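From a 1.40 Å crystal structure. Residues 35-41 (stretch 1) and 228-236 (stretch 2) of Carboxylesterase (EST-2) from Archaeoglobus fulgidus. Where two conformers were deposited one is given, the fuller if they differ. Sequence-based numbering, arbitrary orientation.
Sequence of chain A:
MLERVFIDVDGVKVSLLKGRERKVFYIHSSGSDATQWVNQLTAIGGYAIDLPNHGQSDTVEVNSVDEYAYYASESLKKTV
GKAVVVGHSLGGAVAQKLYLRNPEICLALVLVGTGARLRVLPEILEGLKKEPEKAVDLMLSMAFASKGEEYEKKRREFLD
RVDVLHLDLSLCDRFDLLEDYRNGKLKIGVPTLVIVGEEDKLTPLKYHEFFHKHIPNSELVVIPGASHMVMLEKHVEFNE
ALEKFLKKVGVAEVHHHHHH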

# COMPACT_ATOMS: atom_id res chain seq x y z
N THR A 35 9.35 5.32 2.38
CA THR A 35 10.46 4.50 2.81
C THR A 35 10.05 3.07 3.09
O THR A 35 10.89 2.17 3.09
CB THR A 35 11.21 5.05 4.01
OG1 THR A 35 10.38 5.03 5.17
CG2 THR A 35 11.73 6.44 3.77
N GLN A 36 8.75 2.79 3.24
CA GLN A 36 8.26 1.43 3.34
C GLN A 36 8.71 0.54 2.21
O GLN A 36 8.80 -0.69 2.35
CB GLN A 36 6.73 1.49 3.28
CG GLN A 36 6.06 0.21 3.66
CD GLN A 36 4.63 0.37 3.52
OE1 GLN A 36 3.99 1.26 4.09
NE2 GLN A 36 4.09 -0.50 2.74
N TRP A 37 8.94 1.17 1.05
CA TRP A 37 9.23 0.46 -0.17
C TRP A 37 10.69 0.47 -0.58
O TRP A 37 11.01 0.05 -1.71
CB TRP A 37 8.41 1.06 -1.31
CG TRP A 37 6.92 1.01 -1.05
CD1 TRP A 37 6.12 2.05 -0.73
CD2 TRP A 37 6.09 -0.14 -1.10
NE1 TRP A 37 4.84 1.64 -0.62
CE2 TRP A 37 4.77 0.29 -0.85
CE3 TRP A 37 6.31 -1.51 -1.37
CZ2 TRP A 37 3.70 -0.57 -0.83
CZ3 TRP A 37 5.24 -2.35 -1.41
CH2 TRP A 37 3.95 -1.89 -1.13
N VAL A 38 11.60 0.89 0.31
CA VAL A 38 13.02 0.96 -0.08
C VAL A 38 13.58 -0.32 -0.70
O VAL A 38 14.33 -0.26 -1.65
CB VAL A 38 13.98 1.43 1.04
CG1 VAL A 38 13.75 2.90 1.33
CG2 VAL A 38 13.89 0.56 2.28
N ASN A 39 13.19 -1.48 -0.16
CA ASN A 39 13.73 -2.74 -0.69
C ASN A 39 13.25 -3.07 -2.09
O ASN A 39 13.93 -3.74 -2.87
CB ASN A 39 13.41 -3.91 0.23
CG ASN A 39 13.96 -3.73 1.61
OD1 ASN A 39 15.18 -3.75 1.81
ND2 ASN A 39 13.09 -3.53 2.59
N GLN A 40 12.07 -2.54 -2.47
CA GLN A 40 11.55 -2.69 -3.81
C GLN A 40 12.11 -1.62 -4.75
O GLN A 40 12.47 -1.91 -5.90
CB GLN A 40 10.01 -2.60 -3.80
CG GLN A 40 9.33 -3.81 -3.17
CD GLN A 40 9.59 -3.94 -1.68
OE1 GLN A 40 9.36 -3.02 -0.92
NE2 GLN A 40 10.09 -5.16 -1.24
N LEU A 41 12.24 -0.40 -4.25
CA LEU A 41 12.73 0.69 -5.07
C LEU A 41 14.14 0.42 -5.56
O LEU A 41 14.44 0.70 -6.72
CB LEU A 41 12.67 2.01 -4.33
CG LEU A 41 11.26 2.54 -4.11
CD1 LEU A 41 11.27 3.56 -3.00
CD2 LEU A 41 10.70 3.13 -5.40
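Stretch 2 (228-236) HMVMLEKHV

Segments far apart in sequence often pack through a few side chains that meet each other and the facing backbone, with no hydrogen bond from backbone to backbone, and the two stretches of this carboxylesterase, whose touching residues lie at least 191 positions apart, are a compact example. Stretch 1 leaves a 3-10 segment at Thr35 and Gln36, where Val38 N bonds to Thr35 O at 3.1 Å, and enters a helix at Val38. Trp37 occupies the N-cap position, and its O receives both Gln40 N and Leu41 N at 2.9 Å. Stretch 2 is likewise broken: a short helix, Val230 to Glu233, follows the N-cap residue Met229, whose O accepts Leu232 N at 3.0 Å and Glu233 N at 2.9 Å. Lys234 then departs from helical phi/psi (-135°/59°) and becomes the N-cap residue of the next helix, which starts at His235.

The two chains advance in the same general sense, for Trp37 lies nearest Met231 (CA to CA 7.1 Å) and Asn39 nearest His235 (CA to CA 6.3 Å). A step of two positions in stretch 1 is thus matched by a step of four in stretch 2. Together the stretches bury 392 Å².

Met231 contributes the largest share of the covered area. Its CA-to-CB bond points toward stretch 1, and a p, m, m side chain places CG 3.6 Å from Gln36 O and 4.0 Å from Trp37 CZ3, while CE lies 3.7 Å from Gln36 NE2. The approach to the indole is oblique, with Met231 SD 5.3 Å from the centroid of the six-membered ring of Trp37. Beside it, Leu232 starts sideways, but its end comes nearer, bringing CD2 to 3.4 Å from Gln36 O and 3.7 Å from Asn39 ND2.

The one direct hydrogen bond across the contact joins side chain to backbone: Gln40 NE2 donates to Met231 O at 3.1 Å, with an N-H...O angle of 162°. No backbone NH within stretch 2 bonds to this carbonyl, and the side-chain amide of Gln40 does. Gln40 OE1 meanwhile lies 3.6 Å from Met231 CB. Farther along, Asn39 and His235 point toward each other's stretch, with Asn39 CB 3.5 Å from His235 CB, and Asn39 CG lies over one face of the imidazole. Asn39 ND2 remains 3.9 Å from Met231 O; it donates instead to a water at 3.0 Å, which in turn donates to Leu232 O at 2.9 Å. A direct and a water-mediated hydrogen bond from side-chain amides thus reach successive carbonyls, Met231 O and Leu232 O, of the same short helix.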

# COMPACT_ATOMS: atom_id res chain seq x y z
N HIS A 228 1.89 -8.94 8.05
CA HIS A 228 1.38 -7.79 7.29
C HIS A 228 2.48 -7.03 6.59
O HIS A 228 2.28 -6.58 5.46
CB HIS A 228 0.60 -6.89 8.24
CG HIS A 228 -0.22 -5.81 7.60
ND1 HIS A 228 -1.26 -6.08 6.75
CD2 HIS A 228 -0.23 -4.47 7.78
CE1 HIS A 228 -1.87 -4.95 6.43
NE2 HIS A 228 -1.25 -3.96 7.02
N MET A 229 3.65 -6.91 7.21
CA MET A 229 4.77 -6.11 6.66
C MET A 229 5.69 -6.91 5.73
O MET A 229 6.92 -6.77 5.75
CB MET A 229 5.57 -5.46 7.80
CG MET A 229 4.75 -4.63 8.75
SD MET A 229 3.70 -3.41 7.95
CE MET A 229 4.90 -2.41 7.12
N VAL A 230 5.07 -7.68 4.85
CA VAL A 230 5.74 -8.65 4.00
C VAL A 230 6.85 -8.06 3.12
O VAL A 230 7.88 -8.67 2.89
CB VAL A 230 4.70 -9.43 3.19
CG1 VAL A 230 3.87 -8.53 2.28
CG2 VAL A 230 5.35 -10.53 2.38
N MET A 231 6.67 -6.82 2.63
CA MET A 231 7.68 -6.21 1.75
C MET A 231 8.96 -5.84 2.49
O MET A 231 9.98 -5.68 1.85
CB MET A 231 7.09 -4.98 1.04
CG MET A 231 6.89 -3.74 1.90
SD MET A 231 5.73 -3.85 3.26
CE MET A 231 4.30 -4.18 2.29
N LEU A 232 8.86 -5.68 3.81
CA LEU A 232 10.01 -5.42 4.69
C LEU A 232 10.54 -6.69 5.31
O LEU A 232 11.74 -6.79 5.55
CB LEU A 232 9.60 -4.47 5.82
CG LEU A 232 9.21 -3.06 5.41
CD1 LEU A 232 8.57 -2.31 6.57
CD2 LEU A 232 10.43 -2.32 4.89
N GLU A 233 9.66 -7.63 5.64
CA GLU A 233 10.09 -8.83 6.39
C GLU A 233 10.70 -9.90 5.50
O GLU A 233 11.58 -10.66 5.95
CB GLU A 233 8.89 -9.46 7.10
CG GLU A 233 8.20 -8.66 8.19
CD GLU A 233 6.96 -9.38 8.71
OE1 GLU A 233 5.90 -9.26 8.07
OE2 GLU A 233 7.06 -10.09 9.76
N LYS A 234 10.20 -10.01 4.28
CA LYS A 234 10.64 -11.01 3.32
C LYS A 234 10.81 -10.33 1.97
O LYS A 234 10.18 -10.71 0.99
CB LYS A 234 9.65 -12.17 3.22
CG LYS A 234 9.57 -13.02 4.48
CD LYS A 234 10.82 -13.82 4.71
CE LYS A 234 10.62 -14.72 5.93
NZ LYS A 234 11.82 -15.55 6.16
N HIS A 235 11.68 -9.32 1.96
CA HIS A 235 11.80 -8.52 0.74
C HIS A 235 12.30 -9.25 -0.48
O HIS A 235 11.87 -8.97 -1.58
CB HIS A 235 12.59 -7.23 0.97
CG HIS A 235 14.08 -7.41 0.99
ND1 HIS A 235 14.76 -7.55 2.17
CD2 HIS A 235 15.00 -7.44 0.00
CE1 HIS A 235 16.06 -7.61 1.90
NE2 HIS A 235 16.22 -7.57 0.60
N VAL A 236 13.20 -10.23 -0.30
CA VAL A 236 13.70 -10.95 -1.42
C VAL A 236 12.61 -11.79 -2.09
O VAL A 236 12.46 -11.82 -3.29
CB VAL A 236 14.93 -11.81 -1.04
CG1 VAL A 236 15.39 -12.65 -2.22
CG2 VAL A 236 16.03 -10.93 -0.50
O HOH W 1 13.52 -4.57 5.33